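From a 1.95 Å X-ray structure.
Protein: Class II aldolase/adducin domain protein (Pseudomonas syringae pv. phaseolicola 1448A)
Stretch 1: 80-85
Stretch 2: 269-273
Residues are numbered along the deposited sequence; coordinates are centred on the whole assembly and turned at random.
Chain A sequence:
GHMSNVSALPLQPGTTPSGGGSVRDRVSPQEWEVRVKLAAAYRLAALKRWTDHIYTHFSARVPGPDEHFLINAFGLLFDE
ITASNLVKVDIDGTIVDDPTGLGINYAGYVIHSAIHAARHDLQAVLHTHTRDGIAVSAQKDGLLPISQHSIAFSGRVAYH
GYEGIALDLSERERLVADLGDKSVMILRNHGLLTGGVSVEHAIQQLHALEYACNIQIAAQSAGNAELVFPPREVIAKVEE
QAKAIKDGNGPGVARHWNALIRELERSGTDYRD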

# COMPACT_ATOMS: atom_id res chain seq x y z
N GLU A 80 -21.04 -7.39 -1.75
CA GLU A 80 -22.31 -7.94 -1.31
C GLU A 80 -23.06 -8.53 -2.48
O GLU A 80 -24.08 -9.18 -2.30
CB GLU A 80 -23.16 -6.85 -0.65
CG GLU A 80 -22.63 -6.35 0.69
CD GLU A 80 -23.42 -5.15 1.21
OE1 GLU A 80 -23.66 -4.18 0.45
OE2 GLU A 80 -23.79 -5.18 2.39
N ILE A 81 -22.54 -8.32 -3.68
CA ILE A 81 -23.28 -8.68 -4.88
C ILE A 81 -23.31 -10.20 -5.02
O ILE A 81 -22.32 -10.88 -4.74
CB ILE A 81 -22.67 -8.04 -6.11
CG1 ILE A 81 -22.53 -6.50 -5.92
CG2 ILE A 81 -23.47 -8.43 -7.39
CD1 ILE A 81 -23.85 -5.75 -5.56
N THR A 82 -24.47 -10.72 -5.43
CA THR A 82 -24.64 -12.15 -5.68
C THR A 82 -25.41 -12.33 -6.99
O THR A 82 -26.11 -11.43 -7.44
CB THR A 82 -25.47 -12.83 -4.57
OG1 THR A 82 -26.80 -12.34 -4.62
CG2 THR A 82 -24.90 -12.57 -3.17
N ALA A 83 -25.28 -13.50 -7.60
CA ALA A 83 -26.09 -13.87 -8.76
C ALA A 83 -27.56 -13.56 -8.54
O ALA A 83 -28.21 -12.98 -9.41
CB ALA A 83 -25.90 -15.35 -9.08
N SER A 84 -28.08 -13.93 -7.37
CA SER A 84 -29.47 -13.67 -7.03
C SER A 84 -29.88 -12.22 -6.82
O SER A 84 -31.06 -11.91 -6.97
CB SER A 84 -29.87 -14.46 -5.78
OG SER A 84 -30.06 -15.82 -6.11
N ASN A 85 -28.97 -11.31 -6.48
CA ASN A 85 -29.44 -9.96 -6.14
C ASN A 85 -29.17 -8.87 -7.19
O ASN A 85 -29.53 -7.69 -7.01
CB ASN A 85 -29.06 -9.56 -4.68
CG ASN A 85 -27.58 -9.27 -4.48
OD1 ASN A 85 -26.84 -8.88 -5.41
ND2 ASN A 85 -27.14 -9.39 -3.23
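Stretch 2, residues 269-273: TDYRD

What shape do the two backbones take where they meet? Stretch 1 has no regular helix or strand: I81 and T82 are extended, then the chain bends at A83 and S84, and N85 N closes the turn on T82 O at 3.0 Å. Stretch 2 is the C-terminal end of the chain and coils through a short 3-10 segment, D270 to R272, in which R272 N bonds to T269 O at 3.3 Å and D273 N to D270 O at 3.2 Å. The two run in the same sense, with the CA atoms of T82 and Y271 4.3 Å apart and those of A83 and R272 5.1 Å apart.

What holds the chain end in place? The amides of the turn in stretch 1 meet carbonyl and carboxylate oxygens of stretch 2. A83 N donates to Y271 O at 2.8 Å, and S84 N donates to D273 O at 2.9 Å, both with good geometry, the N-H...acceptor angles being 157° and 155°. T82 CA adds a CA-H...O contact to Y271 O at 3.3 Å, so this one carbonyl serves two neighbouring residues.

How do the side chains of stretch 1 contribute? The hydroxyl S84 OG donates a very short hydrogen bond, 2.5 Å, to D273 OXT, so S84 engages both oxygens of the terminal carboxylate, one through its backbone and one through its side chain. A83 points its CB toward stretch 2, 3.9 Å from R272 O, while T82 CG2 lies 3.7 Å from D270 O.

Where do the larger side chains go? The CA-to-CB bonds of Y271 and R272 point away from stretch 1, and the contact is made chiefly by their backbone; that of D273 points sideways, and the end of its side chain leads away. Within stretch 1, N85 braces the turn: its OD1 accepts from T82 N at 3.0 Å and its ND2 donates to E80 O at 3.2 Å.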

# COMPACT_ATOMS: atom_id res chain seq x y z
N THR A 269 -18.18 -19.16 -1.62
CA THR A 269 -18.95 -19.26 -2.86
C THR A 269 -20.29 -18.52 -2.83
O THR A 269 -21.18 -18.78 -3.65
CB THR A 269 -19.22 -20.73 -3.23
OG1 THR A 269 -20.06 -21.32 -2.23
CG2 THR A 269 -17.91 -21.52 -3.35
N ASP A 270 -20.44 -17.60 -1.89
CA ASP A 270 -21.66 -16.80 -1.75
C ASP A 270 -22.04 -16.03 -3.03
O ASP A 270 -23.22 -15.81 -3.30
CB ASP A 270 -21.52 -15.81 -0.60
CG ASP A 270 -21.55 -16.48 0.77
OD1 ASP A 270 -22.20 -17.54 0.91
OD2 ASP A 270 -20.91 -15.95 1.70
N TYR A 271 -21.04 -15.64 -3.81
CA TYR A 271 -21.28 -14.81 -4.99
C TYR A 271 -22.22 -15.46 -6.00
O TYR A 271 -22.91 -14.77 -6.75
CB TYR A 271 -19.96 -14.41 -5.67
CG TYR A 271 -19.33 -15.52 -6.47
CD1 TYR A 271 -19.69 -15.72 -7.81
CD2 TYR A 271 -18.38 -16.37 -5.90
CE1 TYR A 271 -19.13 -16.74 -8.56
CE2 TYR A 271 -17.81 -17.40 -6.65
CZ TYR A 271 -18.19 -17.58 -7.96
OH TYR A 271 -17.64 -18.60 -8.70
N ARG A 272 -22.23 -16.79 -6.04
CA ARG A 272 -22.98 -17.51 -7.07
C ARG A 272 -24.34 -18.03 -6.60
O ARG A 272 -25.04 -18.69 -7.36
CB ARG A 272 -22.14 -18.62 -7.73
CG ARG A 272 -21.64 -19.70 -6.80
CD ARG A 272 -20.83 -20.72 -7.57
NE ARG A 272 -20.20 -21.73 -6.72
CZ ARG A 272 -20.85 -22.61 -5.95
NH1 ARG A 272 -22.19 -22.61 -5.89
NH2 ARG A 272 -20.17 -23.49 -5.23
N ASP A 273 -24.71 -17.72 -5.36
CA ASP A 273 -26.05 -18.05 -4.88
C ASP A 273 -27.05 -17.06 -5.44
O ASP A 273 -26.70 -15.95 -5.85
CB ASP A 273 -26.11 -18.05 -3.35
CG ASP A 273 -25.28 -19.16 -2.72
OD1 ASP A 273 -24.84 -20.09 -3.44
OD2 ASP A 273 -25.07 -19.08 -1.49
OXT ASP A 273 -28.24 -17.36 -5.50